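Local coordinates for protein alkaline phosphatase (Antarctic bacterium, PDB 2W5V) that probably hydrolyses phosphate monoesters at alkaline pH through a phosphoserine intermediate, using two zinc ions and one magnesium ion, at residues D301-G305 with G336-I342; G255-D259 with Y269-I274; A88-S92 with A136-F141. The protein carries 1 engineered substitution. All blocks are in the same frame, centred on the assembly; numbering follows the deposited sequence.

Contact 1: D301-G305 with G336-I342. With ZN (zinc ion), chain H; ZN (zinc ion), chain G.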
loop_
_atom_site.group_PDB
_atom_site.type_symbol
_atom_site.label_atom_id
_atom_site.label_comp_id
_atom_site.label_asym_id
_atom_site.label_seq_id
_atom_site.Cartn_x
_atom_site.Cartn_y
_atom_site.Cartn_z
ATOM N N ASP B 301 -11.761 4.282 -2.595
ATOM C CA ASP B 301 -11.879 5.725 -2.759
ATOM C C ASP B 301 -11.015 6.482 -1.750
ATOM O O ASP B 301 -10.582 7.592 -2.024
ATOM C CB ASP B 301 -13.359 6.176 -2.727
ATOM C CG ASP B 301 -14.091 5.759 -1.452
ATOM O OD1 ASP B 301 -13.607 4.839 -0.752
ATOM O OD2 ASP B 301 -15.159 6.359 -1.152
ATOM N N HIS B 302 -10.750 5.850 -0.602
ATOM C CA HIS B 302 -9.961 6.418 0.493
ATOM C C HIS B 302 -9.909 5.370 1.611
ATOM O O HIS B 302 -10.525 4.307 1.492
ATOM C CB HIS B 302 -10.640 7.671 1.033
ATOM C CG HIS B 302 -12.046 7.413 1.476
ATOM N ND1 HIS B 302 -12.345 6.845 2.693
ATOM C CD2 HIS B 302 -13.222 7.573 0.828
ATOM C CE1 HIS B 302 -13.656 6.694 2.792
ATOM N NE2 HIS B 302 -14.210 7.131 1.674
ATOM N N GLU B 303 -9.185 5.667 2.691
ATOM C CA GLU B 303 -9.123 4.782 3.857
ATOM C C GLU B 303 -10.050 5.351 4.920
ATOM O O GLU B 303 -10.320 6.560 4.916
ATOM C CB GLU B 303 -7.689 4.738 4.417
ATOM C CG GLU B 303 -7.454 3.684 5.504
ATOM C CD GLU B 303 -7.728 4.147 6.953
ATOM O OE1 GLU B 303 -7.963 5.357 7.211
ATOM O OE2 GLU B 303 -7.703 3.268 7.848
ATOM N N THR B 304 -10.536 4.522 5.842
ATOM C CA THR B 304 -11.274 5.105 6.968
ATOM C C THR B 304 -10.989 4.442 8.304
ATOM O O THR B 304 -10.859 3.223 8.389
ATOM C CB THR B 304 -12.803 5.185 6.748
ATOM O OG1 THR B 304 -13.461 4.115 7.426
ATOM C CG2 THR B 304 -13.144 5.169 5.300
ATOM N N GLY B 305 -10.865 5.270 9.335
ATOM C CA GLY B 305 -10.721 4.783 10.697
ATOM C C GLY B 305 -9.296 4.622 11.204
ATOM O O GLY B 305 -9.081 4.459 12.403
ATOM N N GLY B 336 -13.181 9.017 11.180
ATOM C CA GLY B 336 -13.391 9.546 9.840
ATOM C C GLY B 336 -12.440 8.989 8.796
ATOM O O GLY B 336 -11.715 8.031 9.057
ATOM N N HIS B 337 -12.453 9.588 7.610
ATOM C CA HIS B 337 -11.552 9.182 6.531
ATOM C C HIS B 337 -10.115 9.610 6.776
ATOM O O HIS B 337 -9.848 10.446 7.635
ATOM C CB HIS B 337 -12.012 9.776 5.202
ATOM C CG HIS B 337 -13.401 9.384 4.822
ATOM N ND1 HIS B 337 -14.048 9.908 3.724
ATOM C CD2 HIS B 337 -14.272 8.531 5.405
ATOM C CE1 HIS B 337 -15.258 9.385 3.638
ATOM N NE2 HIS B 337 -15.415 8.542 4.644
ATOM N N SER B 338 -9.186 9.043 6.001
ATOM C CA SER B 338 -7.797 9.475 6.074
ATOM C C SER B 338 -7.228 9.605 4.664
ATOM O O SER B 338 -7.779 9.043 3.718
ATOM C CB SER B 338 -6.959 8.508 6.912
ATOM O OG SER B 338 -6.637 7.352 6.166
ATOM N N ALA B 339 -6.124 10.339 4.541
ATOM C CA ALA B 339 -5.590 10.726 3.244
ATOM C C ALA B 339 -4.429 9.857 2.739
ATOM O O ALA B 339 -3.688 10.285 1.852
ATOM C CB ALA B 339 -5.180 12.208 3.260
ATOM N N THR B 340 -4.268 8.646 3.266
ATOM C CA THR B 340 -3.217 7.759 2.740
ATOM C C THR B 340 -3.424 7.458 1.262
ATOM O O THR B 340 -4.553 7.436 0.772
ATOM C CB THR B 340 -3.148 6.410 3.491
ATOM O OG1 THR B 340 -2.156 5.570 2.869
ATOM C CG2 THR B 340 -4.499 5.718 3.447
ATOM N N LEU B 341 -2.323 7.232 0.549
ATOM C CA LEU B 341 -2.412 6.704 -0.802
ATOM C C LEU B 341 -3.083 5.332 -0.731
ATOM O O LEU B 341 -3.015 4.639 0.291
ATOM C CB LEU B 341 -1.022 6.559 -1.433
ATOM C CG LEU B 341 -0.160 7.808 -1.636
ATOM C CD1 LEU B 341 1.170 7.440 -2.312
ATOM C CD2 LEU B 341 -0.879 8.822 -2.456
ATOM N N ILE B 342 -3.723 4.946 -1.827
ATOM C CA ILE B 342 -4.541 3.737 -1.883
ATOM C C ILE B 342 -4.055 2.808 -2.998
ATOM O O ILE B 342 -3.823 3.251 -4.112
ATOM C CB ILE B 342 -6.014 4.137 -2.162
ATOM C CG1 ILE B 342 -6.606 4.884 -0.951
ATOM C CG2 ILE B 342 -6.852 2.935 -2.603
ATOM C CD1 ILE B 342 -6.722 4.031 0.312
HETATM ZN ZN ZN H . -15.882 6.324 0.729
HETATM ZN ZN ZN G . -17.120 7.330 5.011
HETATM O O HOH W 1 -7.165 8.011 1.231
HETATM O O HOH W 2 -19.458 8.403 4.859
#

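Contact 2: G255-D259 with Y269-I274. With ZN (zinc ion), chain G.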
loop_
_atom_site.group_PDB
_atom_site.type_symbol
_atom_site.label_atom_id
_atom_site.label_comp_id
_atom_site.label_asym_id
_atom_site.label_seq_id
_atom_site.Cartn_x
_atom_site.Cartn_y
_atom_site.Cartn_z
ATOM N N GLY B 255 -18.101 -2.813 -2.698
ATOM C CA GLY B 255 -18.205 -3.293 -1.331
ATOM C C GLY B 255 -18.407 -2.069 -0.454
ATOM O O GLY B 255 -17.454 -1.507 0.090
ATOM N N SER B 256 -19.662 -1.654 -0.323
ATOM C CA SER B 256 -20.004 -0.340 0.219
ATOM C C SER B 256 -19.767 -0.188 1.722
ATOM O O SER B 256 -19.482 0.918 2.206
ATOM C CB SER B 256 -21.480 -0.035 -0.072
ATOM O OG SER B 256 -21.801 -0.261 -1.437
ATOM N N GLN B 257 -19.905 -1.282 2.465
ATOM C CA GLN B 257 -20.018 -1.170 3.918
ATOM C C GLN B 257 -18.711 -1.336 4.679
ATOM O O GLN B 257 -18.688 -1.244 5.911
ATOM C CB GLN B 257 -21.095 -2.112 4.461
ATOM C CG GLN B 257 -22.465 -1.846 3.853
ATOM C CD GLN B 257 -23.580 -2.576 4.563
ATOM O OE1 GLN B 257 -23.488 -2.866 5.757
ATOM N NE2 GLN B 257 -24.644 -2.881 3.832
ATOM N N ILE B 258 -17.620 -1.566 3.954
ATOM C CA ILE B 258 -16.314 -1.581 4.585
ATOM C C ILE B 258 -16.095 -0.237 5.284
ATOM O O ILE B 258 -15.571 -0.167 6.401
ATOM C CB ILE B 258 -15.201 -1.834 3.556
ATOM C CG1 ILE B 258 -15.403 -3.204 2.890
ATOM C CG2 ILE B 258 -13.834 -1.753 4.232
ATOM C CD1 ILE B 258 -14.714 -3.351 1.529
ATOM N N ASP B 259 -16.520 0.829 4.621
ATOM C CA ASP B 259 -16.413 2.188 5.149
ATOM C C ASP B 259 -17.160 2.331 6.483
ATOM O O ASP B 259 -16.677 2.961 7.422
ATOM C CB ASP B 259 -16.981 3.158 4.103
ATOM C CG ASP B 259 -16.928 4.613 4.549
ATOM O OD1 ASP B 259 -15.841 5.101 4.894
ATOM O OD2 ASP B 259 -17.980 5.274 4.535
ATOM N N TYR B 269 -17.103 -6.068 11.918
ATOM C CA TYR B 269 -17.934 -5.526 10.845
ATOM C C TYR B 269 -17.051 -5.255 9.627
ATOM O O TYR B 269 -17.322 -5.740 8.519
ATOM C CB TYR B 269 -18.600 -4.241 11.341
ATOM C CG TYR B 269 -19.604 -3.579 10.413
ATOM C CD1 TYR B 269 -20.117 -4.236 9.297
ATOM C CD2 TYR B 269 -20.069 -2.296 10.688
ATOM C CE1 TYR B 269 -21.051 -3.613 8.463
ATOM C CE2 TYR B 269 -20.999 -1.671 9.865
ATOM C CZ TYR B 269 -21.485 -2.335 8.759
ATOM O OH TYR B 269 -22.408 -1.704 7.950
ATOM N N LEU B 270 -15.981 -4.493 9.844
ATOM C CA LEU B 270 -15.040 -4.155 8.781
ATOM C C LEU B 270 -14.502 -5.417 8.116
ATOM O O LEU B 270 -14.524 -5.550 6.889
ATOM C CB LEU B 270 -13.883 -3.337 9.353
ATOM C CG LEU B 270 -12.895 -2.703 8.377
ATOM C CD1 LEU B 270 -12.229 -1.504 9.042
ATOM C CD2 LEU B 270 -11.852 -3.724 7.900
ATOM N N ILE B 271 -14.032 -6.350 8.938
ATOM C CA ILE B 271 -13.413 -7.567 8.434
ATOM C C ILE B 271 -14.371 -8.437 7.616
ATOM O O ILE B 271 -14.018 -8.920 6.534
ATOM C CB ILE B 271 -12.791 -8.387 9.579
ATOM C CG1 ILE B 271 -11.543 -7.675 10.100
ATOM C CG2 ILE B 271 -12.428 -9.778 9.099
ATOM C CD1 ILE B 271 -10.978 -8.281 11.365
ATOM N N SER B 272 -15.585 -8.635 8.116
ATOM C CA SER B 272 -16.545 -9.464 7.396
ATOM C C SER B 272 -16.929 -8.813 6.066
ATOM O O SER B 272 -17.152 -9.506 5.067
ATOM C CB SER B 272 -17.790 -9.770 8.245
ATOM O OG SER B 272 -18.429 -8.589 8.690
ATOM N N GLU B 273 -16.996 -7.485 6.043
ATOM C CA GLU B 273 -17.382 -6.799 4.812
ATOM C C GLU B 273 -16.275 -6.888 3.755
ATOM O O GLU B 273 -16.551 -7.101 2.574
ATOM C CB GLU B 273 -17.772 -5.342 5.078
ATOM C CG GLU B 273 -19.013 -5.154 5.978
ATOM C CD GLU B 273 -20.295 -5.751 5.392
ATOM O OE1 GLU B 273 -20.519 -5.625 4.172
ATOM O OE2 GLU B 273 -21.095 -6.334 6.158
ATOM N N ILE B 274 -15.022 -6.736 4.162
ATOM C CA ILE B 274 -13.956 -6.790 3.165
ATOM C C ILE B 274 -13.681 -8.229 2.731
ATOM O O ILE B 274 -13.275 -8.467 1.598
ATOM C CB ILE B 274 -12.667 -6.060 3.595
ATOM C CG1 ILE B 274 -11.737 -5.903 2.384
ATOM C CG2 ILE B 274 -11.978 -6.796 4.719
ATOM C CD1 ILE B 274 -10.541 -5.013 2.629
HETATM ZN ZN ZN G . -17.120 7.330 5.011
HETATM O O HOH W 3 -20.040 -4.184 1.855
HETATM O O HOH W 2 -19.458 8.403 4.859
#

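Contact 3: A88-S92 with A136-F141. With MG (magnesium ion), chain I.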
loop_
_atom_site.group_PDB
_atom_site.type_symbol
_atom_site.label_atom_id
_atom_site.label_comp_id
_atom_site.label_asym_id
_atom_site.label_seq_id
_atom_site.Cartn_x
_atom_site.Cartn_y
_atom_site.Cartn_z
ATOM N N ALA B 88 -15.424 9.048 -5.755
ATOM C CA ALA B 88 -16.008 8.235 -6.810
ATOM C C ALA B 88 -16.112 9.025 -8.113
ATOM O O ALA B 88 -15.966 8.462 -9.199
ATOM C CB ALA B 88 -17.382 7.738 -6.396
ATOM N N THR B 89 -16.391 10.321 -8.003
ATOM C CA THR B 89 -16.501 11.162 -9.198
ATOM C C THR B 89 -15.126 11.266 -9.898
ATOM O O THR B 89 -15.050 11.379 -11.125
ATOM C CB THR B 89 -17.072 12.568 -8.863
ATOM O OG1 THR B 89 -18.414 12.437 -8.362
ATOM C CG2 THR B 89 -17.109 13.449 -10.117
ATOM N N ALA B 90 -14.043 11.207 -9.124
ATOM C CA ALA B 90 -12.709 11.163 -9.725
ATOM C C ALA B 90 -12.611 9.969 -10.677
ATOM O O ALA B 90 -12.130 10.102 -11.803
ATOM C CB ALA B 90 -11.631 11.078 -8.652
ATOM N N PHE B 91 -13.079 8.808 -10.216
ATOM C CA PHE B 91 -13.062 7.577 -11.015
ATOM C C PHE B 91 -14.054 7.627 -12.179
ATOM O O PHE B 91 -13.745 7.217 -13.299
ATOM C CB PHE B 91 -13.428 6.358 -10.169
ATOM C CG PHE B 91 -12.519 6.106 -8.993
ATOM C CD1 PHE B 91 -11.208 6.556 -8.979
ATOM C CD2 PHE B 91 -12.981 5.368 -7.912
ATOM C CE1 PHE B 91 -10.374 6.291 -7.888
ATOM C CE2 PHE B 91 -12.157 5.101 -6.826
ATOM C CZ PHE B 91 -10.852 5.560 -6.814
ATOM N N SER B 92 -15.265 8.098 -11.907
ATOM C CA SER B 92 -16.321 8.012 -12.910
ATOM C C SER B 92 -16.221 9.084 -13.989
ATOM O O SER B 92 -16.649 8.851 -15.117
ATOM C CB SER B 92 -17.702 8.076 -12.257
ATOM O OG SER B 92 -17.942 9.371 -11.731
ATOM N N ALA B 136 -23.366 7.657 -2.423
ATOM C CA ALA B 136 -22.412 8.460 -3.183
ATOM C C ALA B 136 -21.647 7.680 -4.259
ATOM O O ALA B 136 -21.477 8.170 -5.377
ATOM C CB ALA B 136 -21.430 9.168 -2.234
ATOM N N THR B 137 -21.178 6.478 -3.929
ATOM C CA THR B 137 -20.342 5.727 -4.865
ATOM C C THR B 137 -21.079 5.292 -6.151
ATOM O O THR B 137 -20.649 5.648 -7.256
ATOM C CB THR B 137 -19.651 4.518 -4.184
ATOM O OG1 THR B 137 -19.095 4.937 -2.938
ATOM C CG2 THR B 137 -18.530 3.979 -5.064
ATOM N N PRO B 138 -22.184 4.526 -6.016
ATOM C CA PRO B 138 -22.944 4.151 -7.217
ATOM C C PRO B 138 -23.449 5.400 -7.924
ATOM O O PRO B 138 -23.413 5.466 -9.146
ATOM C CB PRO B 138 -24.164 3.381 -6.669
ATOM C CG PRO B 138 -23.954 3.193 -5.248
ATOM C CD PRO B 138 -22.811 4.048 -4.773
ATOM N N ALA B 139 -23.914 6.383 -7.161
ATOM C CA ALA B 139 -24.557 7.559 -7.749
ATOM C C ALA B 139 -23.620 8.281 -8.710
ATOM O O ALA B 139 -24.039 8.758 -9.768
ATOM C CB ALA B 139 -25.017 8.513 -6.665
ATOM N N SER B 140 -22.352 8.366 -8.331
ATOM C CA SER B 140 -21.376 9.072 -9.146
ATOM C C SER B 140 -21.229 8.459 -10.535
ATOM O O SER B 140 -20.713 9.105 -11.442
ATOM C CB SER B 140 -20.010 9.115 -8.452
ATOM O OG SER B 140 -20.078 9.867 -7.254
ATOM N N PHE B 141 -21.686 7.222 -10.707
ATOM C CA PHE B 141 -21.569 6.568 -12.007
ATOM C C PHE B 141 -22.800 6.730 -12.920
ATOM O O PHE B 141 -22.750 6.362 -14.090
ATOM C CB PHE B 141 -21.185 5.093 -11.838
ATOM C CG PHE B 141 -19.745 4.899 -11.434
ATOM C CD1 PHE B 141 -19.356 5.080 -10.115
ATOM C CD2 PHE B 141 -18.777 4.592 -12.378
ATOM C CE1 PHE B 141 -18.030 4.938 -9.735
ATOM C CE2 PHE B 141 -17.440 4.442 -11.999
ATOM C CZ PHE B 141 -17.071 4.617 -10.679
HETATM MG MG MG I . -19.556 4.139 -0.945
HETATM O O HOH W 4 -21.710 3.913 -1.684
HETATM O O HOH W 5 -19.906 3.215 1.017
HETATM O O HOH W 6 -20.285 6.129 -0.037
#

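Contact 1: D301-G305 with G336-I342
The imidazole of His302 lies flat against that of His337, a face-to-face stack with ring centroids 3.5 Å apart and planes at 21°. Each ring serves a different zinc: His302 NE2 binds one ion at 2.1 Å, together with Asp301 OD2 at 2.0 Å, and His337 NE2 binds the other at 2.1 Å, so the stack lies within the two-zinc centre of an alkaline phosphatase. His302 ND1 is held by Glu303 O at 3.0 Å, and His337 ND1 bonds to Thr82 O, while Tyr325 of the second subunit meets the His337 ring. His337 belongs to a short antiparallel ribbon, 303-304 with 337-338, with Ser338 N to Glu303 O and Gly305 N to Gly336 O both 2.9 Å. On the face away from Thr304 and His337, Ser338 OG donates to Glu303 OE1 at 2.6 Å. Ile342, whose CD1 packs 3.7 Å from His302 C, begins strand 342-347 of the main sheet, beside strand 68-73.

Contact 2: G255-D259 with Y269-I274
Strand 249-255 of the central alkaline phosphatase sheet ends here in a turn that leads into helix 258-263, and the contact packs this strand-to-helix junction, which carries a zinc ligand, against the early turns of the long helix 267-291. Asp259 faces away from that helix and grips the zinc with both carboxylate oxygens, OD1 at 2.6 Å and OD2 at 2.3 Å; His263 and His337 bind the same ion. On the side facing the long helix, Ile258 covers the most area. Its CG2 approaches Leu270 CG at 4.4 Å, its CG1 lies 3.9 Å from Glu273 CB, and its CD1 meets Ile274 CB at 4.0 Å. Residues 270, 273 and 274 are three and four apart, so they share one face of the helix and the isoleucine lies along it. Gln257 supplies the polar part: its OE1 accepts a hydrogen bond from Tyr269 OH at 2.7 Å, its carbonyl O sits over a face of the tyrosine ring, and its NE2 is held by Met220 O and Thr130 O. The carboxylate of Glu273 forms a salt bridge with Arg227, yet it also reaches back to the turn through one water, which donates to Glu273 OE1 at 2.8 Å and accepts from Gln257 N at 3.0 Å.

Contact 3: A88-S92 with A136-F141
This is a tightly packed, fully buried contact between helix 86-93 and the segment 136-141, which starts with helix 136-139, beside the central sheet and next to the magnesium site. Small residues let the backbones come close: Ala88 and Thr137 have CA atoms 5.4 Å apart, and Thr89 and Ser140 5.3 Å. Ala88 CB fits among Thr137 CA at 3.9 Å, Ser140 OG at 3.5 Å and Phe141 CE1 at 4.4 Å. Further along, Ser92 makes two different interactions. Its OG donates a hydrogen bond to Ser140 O at 2.8 Å, and its CB sits 3.6 Å above the centroid of the Phe141 ring, only 10° off the normal, a clear CH-pi contact. Phe91 CB adds an apolar touch on Phe141 CZ at 4.1 Å, and the Phe141 side chain also packs on strands 36-42 and 249-255. Ser140 OG donates back to Ala136 O at 2.9 Å, while Thr89 OG1 bonds to Ala85 O. At the other end, Thr137 OG1 binds the magnesium at 2.2 Å, with three waters, Asp43 and Glu254 completing the shell. Helix 86-93 follows shortly after Ser84, phosphorylated in this crystal, so the packing joins the helix that follows this probable nucleophile to the helix bearing a magnesium ligand, within the three-metal active site of the alkaline phosphatase family.

Overall arrangement
All three contacts are buried, and each carries metal ligands, but their chemistry differs. In contact 1 a short beta ribbon and the residues leading into it supply ligands to both zincs and also touch the second subunit. Contacts 2 and 3, within one subunit, each pack a helix against a segment that carries a short helix: contact 2 mixes apolar packing with a water-bridged polar part, and contact 3 relies on small residues and an aromatic ring, with Thr137 at one end binding the magnesium. Contacts 1 and 2 share one zinc, and Asp259 OD1 lies 3.5 Å from His337 NE2. Contact 3 meets contact 1 where Phe91 CE2 comes 4.1 Å from Asp301 CA, whereas contacts 2 and 3 stay about 6 Å apart at their nearest atoms.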